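Long-range contacts in glutathione S-transferase (Bombyx mori, PDB 5ZFG), which probably conjugates glutathione to electrophilic compounds as a glutathione transferase and metabolises the organophosphate insecticide diazinon: residues 18-23 with 196-201; 163-168 with 186-190. All coordinates share one frame; numbering follows the deposited sequence. Where two conformers were deposited one is given.

Contact 1: residues 18-23 with 196-201; sequences RQALVA and DLWKIS. With EDO (1,2-ethanediol), chain G.
Q19 reaches across from helix 12-23 and hydrogen-bonds directly to residues 196-201. Its NE2 donates to L197 O over 2.9 Å with an almost straight N-H...O angle of 170°. The oxygen lies in the plane of the Q19 amide, whereas NE2 stands well above the plane of the L197 carbonyl rather than on a lone pair. The side chain runs extended beyond CG (chi2 174°), which carries the amide over to the neighbouring helix. Q19 NE2 also comes within 2.9 Å of S201 OG; both Q19 OE1 and S201 OG are hydrogen-bonded to N165 of helix 160-172, so the buried amide is held at both of its polar ends.

V22, A23, L197 and I200 supply the apolar packing. V22 CG1 meets L197 CD2 at 3.7 Å, the two side chains lying alongside each other and pointing opposite ways, and A23 CB lies against L197 CD1. I200 divides its branches: CD1 packs on Q19 CG at 3.9 Å, while CG2 sits over one face of the R18 guanidinium, toward its rim, 3.7 Å from CZ.

Solvent molecules finish the outer edge. R18 NE donates to O1 of a 1,2-ethanediol, probably from the crystallisation liquor, at 3.0 Å, and R18 NH1 shares a water with I200 O.

The two helix segments run nearly antiparallel, at 160° with axes 9.6 Å apart, and join the thioredoxin-like N-terminal domain to the helical C-terminal domain of the GST fold. A20 and L21 turn to helix 67-78, F161 of helix 160-172 touches both Q19 and L197, and F190 of helix 181-193 packs against Q19, L197 and W198.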
ATOM      1  N   ARG B  18      -2.978 -13.930  -9.151  1.00  8.36           N
ATOM      2  CA  ARG B  18      -2.947 -15.093 -10.041  1.00  7.45           C
ATOM      3  C   ARG B  18      -2.079 -14.832 -11.267  1.00  5.03           C
ATOM      4  O   ARG B  18      -1.304 -15.703 -11.674  1.00  7.61           O
ATOM      5  CB  ARG B  18      -4.371 -15.491 -10.436  1.00  7.78           C
ATOM      6  CG  ARG B  18      -5.138 -16.110  -9.265  1.00  6.95           C
ATOM      7  CD  ARG B  18      -6.631 -16.287  -9.561  1.00  9.16           C
ATOM      8  NE  ARG B  18      -6.780 -16.964 -10.840  1.00 10.10           N
ATOM      9  CZ  ARG B  18      -7.760 -16.743 -11.707  1.00  7.84           C
ATOM     10  NH1 ARG B  18      -8.728 -15.881 -11.440  1.00  7.55           N
ATOM     11  NH2 ARG B  18      -7.764 -17.392 -12.859  1.00  9.93           N
ATOM     12  N   GLN B  19      -2.198 -13.646 -11.872  1.00  5.55           N
ATOM     13  CA  GLN B  19      -1.375 -13.308 -13.030  1.00  9.26           C
ATOM     14  C   GLN B  19       0.112 -13.365 -12.687  1.00  8.78           C
ATOM     15  O   GLN B  19       0.907 -13.937 -13.440  1.00  8.40           O
ATOM     16  CB  GLN B  19      -1.761 -11.930 -13.564  1.00  8.98           C
ATOM     17  CG  GLN B  19      -3.159 -11.898 -14.160  1.00  8.45           C
ATOM     18  CD  GLN B  19      -3.547 -10.508 -14.539  1.00 10.65           C
ATOM     19  OE1 GLN B  19      -3.368  -9.568 -13.749  1.00 11.40           O
ATOM     20  NE2 GLN B  19      -4.076 -10.345 -15.746  1.00 12.20           N
ATOM     21  N   ALA B  20       0.502 -12.820 -11.530  1.00  8.65           N
ATOM     22  CA  ALA B  20       1.902 -12.894 -11.126  1.00  8.55           C
ATOM     23  C   ALA B  20       2.366 -14.343 -10.947  1.00  8.88           C
ATOM     24  O   ALA B  20       3.461 -14.712 -11.391  1.00 10.09           O
ATOM     25  CB  ALA B  20       2.123 -12.103  -9.835  1.00  6.87           C
ATOM     26  N   LEU B  21       1.564 -15.167 -10.260  1.00  7.26           N
ATOM     27  CA  LEU B  21       1.941 -16.566 -10.062  1.00  9.95           C
ATOM     28  C   LEU B  21       2.095 -17.280 -11.397  1.00 11.21           C
ATOM     29  O   LEU B  21       3.036 -18.059 -11.585  1.00 10.71           O
ATOM     30  CB  LEU B  21       0.907 -17.280  -9.195  1.00  8.92           C
ATOM     31  CG  LEU B  21       0.890 -16.932  -7.700  1.00  5.77           C
ATOM     32  CD1 LEU B  21      -0.475 -17.282  -7.111  1.00  5.47           C
ATOM     33  CD2 LEU B  21       2.029 -17.640  -6.945  1.00  9.12           C
ATOM     34  N   VAL B  22       1.191 -17.002 -12.340  1.00 11.90           N
ATOM     35  CA  VAL B  22       1.260 -17.623 -13.662  1.00 12.22           C
ATOM     36  C   VAL B  22       2.467 -17.110 -14.435  1.00 13.74           C
ATOM     37  O   VAL B  22       3.222 -17.897 -15.024  1.00 14.94           O
ATOM     38  CB  VAL B  22      -0.065 -17.384 -14.417  1.00 12.94           C
ATOM     39  CG1 VAL B  22       0.050 -17.763 -15.895  1.00 12.94           C
ATOM     40  CG2 VAL B  22      -1.196 -18.146 -13.743  1.00  9.45           C
ATOM     41  N   ALA B  23       2.693 -15.788 -14.421  1.00 12.01           N
ATOM     42  CA  ALA B  23       3.830 -15.220 -15.147  1.00 12.42           C
ATOM     43  C   ALA B  23       5.154 -15.747 -14.611  1.00 16.75           C
ATOM     44  O   ALA B  23       6.106 -15.967 -15.374  1.00 17.96           O
ATOM     45  CB  ALA B  23       3.797 -13.699 -15.066  1.00 12.96           C
ATOM     46  N   ASP B 196      -2.380 -14.946 -22.399  1.00 16.80           N
ATOM     47  CA  ASP B 196      -2.673 -15.879 -21.314  0.52 17.15           C
ATOM     48  C   ASP B 196      -2.991 -15.138 -20.018  1.00 16.84           C
ATOM     49  O   ASP B 196      -3.927 -15.501 -19.294  1.00 14.49           O
ATOM     50  CB  ASP B 196      -1.486 -16.821 -21.107  0.52 19.15           C
ATOM     51  CG  ASP B 196      -0.186 -16.072 -20.796  0.52 18.65           C
ATOM     52  OD1 ASP B 196       0.103 -15.052 -21.470  0.52 18.43           O
ATOM     53  OD2 ASP B 196       0.540 -16.498 -19.868  0.52 23.10           O
ATOM     54  N   LEU B 197      -2.226 -14.095 -19.713  1.00 11.70           N
ATOM     55  CA  LEU B 197      -2.492 -13.307 -18.510  1.00 13.93           C
ATOM     56  C   LEU B 197      -3.784 -12.518 -18.648  1.00 15.42           C
ATOM     57  O   LEU B 197      -4.579 -12.435 -17.698  1.00 13.13           O
ATOM     58  CB  LEU B 197      -1.316 -12.377 -18.245  1.00  9.92           C
ATOM     59  CG  LEU B 197       0.039 -13.077 -18.068  1.00 10.28           C
ATOM     60  CD1 LEU B 197       1.125 -12.064 -17.667  1.00 10.88           C
ATOM     61  CD2 LEU B 197      -0.066 -14.228 -17.049  1.00 10.25           C
ATOM     62  N   TRP B 198      -4.023 -11.939 -19.823  1.00 11.97           N
ATOM     63  CA  TRP B 198      -5.260 -11.195 -20.021  1.00 13.52           C
ATOM     64  C   TRP B 198      -6.475 -12.108 -19.900  1.00 16.01           C
ATOM     65  O   TRP B 198      -7.532 -11.671 -19.437  1.00 11.20           O
ATOM     66  CB  TRP B 198      -5.252 -10.462 -21.376  1.00 14.71           C
ATOM     67  CG  TRP B 198      -6.618  -9.952 -21.678  1.00 12.91           C
ATOM     68  CD1 TRP B 198      -7.497 -10.447 -22.602  1.00 21.69           C
ATOM     69  CD2 TRP B 198      -7.319  -8.917 -20.974  1.00 15.57           C
ATOM     70  NE1 TRP B 198      -8.689  -9.763 -22.535  1.00 18.56           N
ATOM     71  CE2 TRP B 198      -8.604  -8.818 -21.546  1.00 20.78           C
ATOM     72  CE3 TRP B 198      -6.978  -8.056 -19.924  1.00 13.84           C
ATOM     73  CZ2 TRP B 198      -9.547  -7.892 -21.107  1.00 21.24           C
ATOM     74  CZ3 TRP B 198      -7.918  -7.135 -19.491  1.00 16.32           C
ATOM     75  CH2 TRP B 198      -9.186  -7.064 -20.077  1.00 19.82           C
ATOM     76  N   LYS B 199      -6.337 -13.394 -20.258  1.00 13.74           N
ATOM     77  CA  LYS B 199      -7.458 -14.322 -20.095  1.00 14.62           C
ATOM     78  C   LYS B 199      -7.973 -14.342 -18.665  1.00 11.88           C
ATOM     79  O   LYS B 199      -9.173 -14.530 -18.443  1.00 11.63           O
ATOM     80  CB  LYS B 199      -7.045 -15.739 -20.497  1.00 20.50           C
ATOM     81  CG  LYS B 199      -7.420 -16.136 -21.909  1.00 34.47           C
ATOM     82  CD  LYS B 199      -7.350 -17.650 -22.070  1.00 39.22           C
ATOM     83  CE  LYS B 199      -7.868 -18.093 -23.429  1.00 45.07           C
ATOM     84  NZ  LYS B 199      -6.782 -18.019 -24.445  1.00 42.41           N
ATOM     85  N   ILE B 200      -7.077 -14.190 -17.687  1.00 11.82           N
ATOM     86  CA  ILE B 200      -7.480 -14.138 -16.282  1.00  9.24           C
ATOM     87  C   ILE B 200      -8.338 -12.899 -16.023  1.00  7.21           C
ATOM     88  O   ILE B 200      -9.393 -12.977 -15.382  1.00  9.85           O
ATOM     89  CB  ILE B 200      -6.230 -14.177 -15.377  1.00  7.09           C
ATOM     90  CG1 ILE B 200      -5.509 -15.522 -15.518  1.00  8.95           C
ATOM     91  CG2 ILE B 200      -6.613 -13.942 -13.907  1.00  9.34           C
ATOM     92  CD1 ILE B 200      -4.129 -15.563 -14.873  1.00  9.52           C
ATOM     93  N   SER B 201      -7.905 -11.743 -16.536  1.00  8.50           N
ATOM     94  CA  SER B 201      -8.711 -10.526 -16.405  1.00  6.29           C
ATOM     95  C   SER B 201     -10.023 -10.643 -17.171  1.00 10.57           C
ATOM     96  O   SER B 201     -11.076 -10.196 -16.699  1.00  9.34           O
ATOM     97  CB  SER B 201      -7.925  -9.320 -16.913  1.00 11.29           C
ATOM     98  OG  SER B 201      -6.686  -9.157 -16.256  1.00  9.02           O
TER
HETATM   99  C1  EDO G 301      -4.724 -18.904 -13.090  0.86 18.86           C
HETATM  100  O1  EDO G 301      -5.285 -19.369 -11.852  0.86 11.59           O
HETATM  101  C2  EDO G 301      -5.542 -19.350 -14.305  0.86 14.57           C
HETATM  102  O2  EDO G 301      -4.664 -19.663 -15.414  0.86 23.85           O
HETATM  103  O   HOH W   1     -10.059 -15.079 -14.074  1.00 14.24           O
HETATM  104  O   HOH W   2       3.157 -17.585 -18.302  1.00 33.92           O

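Contact 2: residues 163-168 with 186-190; sequences LINSTM and WYNDF
I164 pushes its CG1-CD1 arm between two aromatic rings of helix 181-193, W186 and F190. I164 CD1 lies over one face of the W186 six-membered ring, 3.7 Å from its centroid and displaced toward the rim, a CH-pi contact. I164 CG1 lies over the centre of the F190 ring. The bend at chi2 (-69°) brings I164 CD1 within 3.4 Å of W186 CZ2. The indole turns its edge to helix 160-172: W186 CH2 meets L163 C of the backbone, and the T167 hydroxyl OG1 lies near the ring plane beside CZ3. W186 NE1 is hydrogen-bonded to D160.

These two helices belong to the all-helical C-terminal domain of the GST fold, where their short segments cross steeply at 104° and every touching residue is buried; the aromatic side chains of one helix meet both side chains and backbone of the other.

Y187 takes T167 CG2 over one ring face, at 4.0 Å from the centroid, and presents an edge to I164 O. T167 OG1 lies beside its backbone N and opposite the carbonyl carbon (chi1 -52°), from where it turns back to donate to L163 O at 2.8 Å. T167 N reaches the same oxygen from the opposite face of the carbonyl plane, so two donors grip it. Y187 OH stands 3.3 Å from M168 CA and hydrogen-bonds to E171, while F177 meets the tyrosine ring edge-to-face.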
ATOM      1  N   LEU B 163      -2.919  -2.299 -11.800  1.00  5.95           N
ATOM      2  CA  LEU B 163      -3.449  -1.211 -12.618  1.00  6.30           C
ATOM      3  C   LEU B 163      -4.235  -1.752 -13.810  1.00  6.80           C
ATOM      4  O   LEU B 163      -5.266  -1.183 -14.186  1.00  9.64           O
ATOM      5  CB  LEU B 163      -2.313  -0.298 -13.084  1.00  7.13           C
ATOM      6  CG  LEU B 163      -1.540   0.405 -11.941  1.00  4.33           C
ATOM      7  CD1 LEU B 163      -0.204   0.966 -12.429  1.00  7.04           C
ATOM      8  CD2 LEU B 163      -2.418   1.506 -11.350  1.00  8.55           C
ATOM      9  N   ILE B 164      -3.773  -2.861 -14.397  1.00  6.00           N
ATOM     10  CA  ILE B 164      -4.517  -3.471 -15.502  1.00  9.38           C
ATOM     11  C   ILE B 164      -5.915  -3.856 -15.038  1.00  5.83           C
ATOM     12  O   ILE B 164      -6.923  -3.532 -15.674  1.00  6.37           O
ATOM     13  CB  ILE B 164      -3.767  -4.695 -16.059  1.00  6.00           C
ATOM     14  CG1 ILE B 164      -2.597  -4.261 -16.958  1.00  8.90           C
ATOM     15  CG2 ILE B 164      -4.774  -5.607 -16.798  1.00  8.82           C
ATOM     16  CD1 ILE B 164      -3.039  -3.618 -18.268  1.00 10.81           C
ATOM     17  N   ASN B 165      -5.995  -4.536 -13.898  1.00  8.63           N
ATOM     18  CA  ASN B 165      -7.279  -5.023 -13.420  1.00  5.31           C
ATOM     19  C   ASN B 165      -8.180  -3.905 -12.896  1.00 10.68           C
ATOM     20  O   ASN B 165      -9.409  -4.030 -12.962  1.00  9.77           O
ATOM     21  CB  ASN B 165      -7.029  -6.105 -12.379  1.00  6.28           C
ATOM     22  CG  ASN B 165      -6.462  -7.354 -13.015  1.00  7.93           C
ATOM     23  OD1 ASN B 165      -7.051  -7.878 -13.970  1.00 10.22           O
ATOM     24  ND2 ASN B 165      -5.325  -7.829 -12.526  1.00  6.70           N
ATOM     25  N   SER B 166      -7.614  -2.809 -12.383  1.00  5.45           N
ATOM     26  CA  SER B 166      -8.444  -1.638 -12.111  1.00  7.84           C
ATOM     27  C   SER B 166      -9.036  -1.090 -13.412  1.00 10.56           C
ATOM     28  O   SER B 166     -10.238  -0.809 -13.499  1.00  9.87           O
ATOM     29  CB  SER B 166      -7.622  -0.566 -11.391  1.00  9.00           C
ATOM     30  OG  SER B 166      -7.186  -1.019 -10.110  1.00 10.22           O
ATOM     31  N   THR B 167      -8.194  -0.939 -14.440  1.00  8.82           N
ATOM     32  CA  THR B 167      -8.642  -0.399 -15.724  1.00  8.12           C
ATOM     33  C   THR B 167      -9.642  -1.330 -16.400  1.00 10.58           C
ATOM     34  O   THR B 167     -10.563  -0.869 -17.090  1.00 10.80           O
ATOM     35  CB  THR B 167      -7.428  -0.171 -16.632  1.00 11.21           C
ATOM     36  OG1 THR B 167      -6.438   0.610 -15.925  1.00 11.09           O
ATOM     37  CG2 THR B 167      -7.840   0.559 -17.913  1.00 10.73           C
ATOM     38  N   MET B 168      -9.478  -2.636 -16.198  1.00  9.65           N
ATOM     39  CA  MET B 168     -10.416  -3.609 -16.743  1.00 12.58           C
ATOM     40  C   MET B 168     -11.840  -3.336 -16.275  1.00 12.25           C
ATOM     41  O   MET B 168     -12.793  -3.553 -17.037  1.00 12.81           O
ATOM     42  CB  MET B 168      -9.962  -5.026 -16.365  1.00  8.70           C
ATOM     43  CG  MET B 168     -10.989  -6.132 -16.703  1.00 11.71           C
ATOM     44  SD  MET B 168     -12.242  -6.355 -15.420  1.00 10.78           S
ATOM     45  CE  MET B 168     -11.222  -7.195 -14.196  1.00 10.01           C
ATOM     46  N   TRP B 186      -1.206   1.211 -23.563  1.00 17.56           N
ATOM     47  CA  TRP B 186      -0.628   0.271 -22.601  1.00 17.06           C
ATOM     48  C   TRP B 186      -1.593  -0.871 -22.297  1.00 13.47           C
ATOM     49  O   TRP B 186      -1.211  -2.051 -22.309  1.00 14.27           O
ATOM     50  CB  TRP B 186      -0.252   1.036 -21.326  1.00 16.62           C
ATOM     51  CG  TRP B 186      -0.211   0.237 -20.044  1.00 10.71           C
ATOM     52  CD1 TRP B 186       0.810  -0.543 -19.599  1.00 16.23           C
ATOM     53  CD2 TRP B 186      -1.221   0.200 -19.025  1.00 11.75           C
ATOM     54  NE1 TRP B 186       0.494  -1.087 -18.375  1.00 15.68           N
ATOM     55  CE2 TRP B 186      -0.746  -0.645 -18.001  1.00 12.80           C
ATOM     56  CE3 TRP B 186      -2.478   0.792 -18.883  1.00 12.69           C
ATOM     57  CZ2 TRP B 186      -1.480  -0.901 -16.847  1.00 11.22           C
ATOM     58  CZ3 TRP B 186      -3.214   0.521 -17.745  1.00 14.80           C
ATOM     59  CH2 TRP B 186      -2.710  -0.322 -16.739  1.00 10.54           C
ATOM     60  N   TYR B 187      -2.850  -0.530 -22.020  1.00 12.74           N
ATOM     61  CA  TYR B 187      -3.859  -1.525 -21.668  1.00 12.34           C
ATOM     62  C   TYR B 187      -4.089  -2.501 -22.816  1.00 18.38           C
ATOM     63  O   TYR B 187      -4.115  -3.724 -22.621  1.00 11.48           O
ATOM     64  CB  TYR B 187      -5.147  -0.793 -21.288  1.00  8.06           C
ATOM     65  CG  TYR B 187      -6.330  -1.640 -20.902  1.00 14.69           C
ATOM     66  CD1 TYR B 187      -6.417  -2.249 -19.650  1.00 12.15           C
ATOM     67  CD2 TYR B 187      -7.391  -1.796 -21.778  1.00 17.00           C
ATOM     68  CE1 TYR B 187      -7.537  -2.998 -19.298  1.00 12.37           C
ATOM     69  CE2 TYR B 187      -8.487  -2.532 -21.444  1.00 13.10           C
ATOM     70  CZ  TYR B 187      -8.567  -3.139 -20.215  1.00 16.17           C
ATOM     71  OH  TYR B 187      -9.689  -3.868 -19.915  1.00 12.39           O
ATOM     72  N   ASN B 188      -4.226  -1.978 -24.036  1.00 17.28           N
ATOM     73  CA  ASN B 188      -4.481  -2.866 -25.166  1.00 19.14           C
ATOM     74  C   ASN B 188      -3.233  -3.623 -25.605  1.00 17.94           C
ATOM     75  O   ASN B 188      -3.343  -4.778 -26.030  1.00 19.86           O
ATOM     76  CB  ASN B 188      -5.081  -2.069 -26.322  1.00 20.37           C
ATOM     77  CG  ASN B 188      -6.543  -1.764 -26.094  1.00 20.14           C
ATOM     78  OD1 ASN B 188      -7.392  -2.648 -26.199  1.00 27.59           O
ATOM     79  ND2 ASN B 188      -6.845  -0.514 -25.744  1.00 21.38           N
ATOM     80  N   ASP B 189      -2.047  -3.012 -25.505  1.00 18.91           N
ATOM     81  CA  ASP B 189      -0.816  -3.755 -25.768  1.00 21.96           C
ATOM     82  C   ASP B 189      -0.651  -4.927 -24.806  1.00 24.61           C
ATOM     83  O   ASP B 189      -0.086  -5.966 -25.178  1.00 17.43           O
ATOM     84  CB  ASP B 189       0.406  -2.839 -25.659  1.00 23.44           C
ATOM     85  CG  ASP B 189       0.596  -1.948 -26.877  1.00 28.15           C
ATOM     86  OD1 ASP B 189      -0.193  -2.038 -27.846  1.00 29.54           O
ATOM     87  OD2 ASP B 189       1.545  -1.140 -26.846  1.00 34.54           O
ATOM     88  N   PHE B 190      -1.116  -4.774 -23.562  1.00 18.51           N
ATOM     89  CA  PHE B 190      -1.008  -5.867 -22.601  1.00 18.71           C
ATOM     90  C   PHE B 190      -1.774  -7.093 -23.085  1.00 17.56           C
ATOM     91  O   PHE B 190      -1.269  -8.225 -23.008  1.00 16.81           O
ATOM     92  CB  PHE B 190      -1.513  -5.406 -21.229  1.00 17.63           C
ATOM     93  CG  PHE B 190      -1.565  -6.501 -20.201  1.00 16.77           C
ATOM     94  CD1 PHE B 190      -0.426  -6.862 -19.489  1.00 14.90           C
ATOM     95  CD2 PHE B 190      -2.757  -7.170 -19.940  1.00 15.81           C
ATOM     96  CE1 PHE B 190      -0.472  -7.883 -18.532  1.00 12.40           C
ATOM     97  CE2 PHE B 190      -2.812  -8.189 -18.993  1.00 11.66           C
ATOM     98  CZ  PHE B 190      -1.663  -8.543 -18.291  1.00  9.63           C
TER

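Contact 1 is an interdomain seam, partly buried and fringed by water; contact 2 lies wholly inside the C-terminal helical domain. Their centres are 12 Å apart. The former couples a hydrogen bond from a glutamine amide to aliphatic packing between nearly antiparallel helices, whereas the latter relies on aromatic faces and CH-pi packing between steeply crossing ones. They share no helix, yet they touch: N165 forms the polar bridge between them, and W198 CH2 packs against Y187 OH at 3.2 Å. Helix 195-208, which directly follows helix 181-193, thus lies against the core helices of contact 2 while also meeting the N-terminal domain in contact 1.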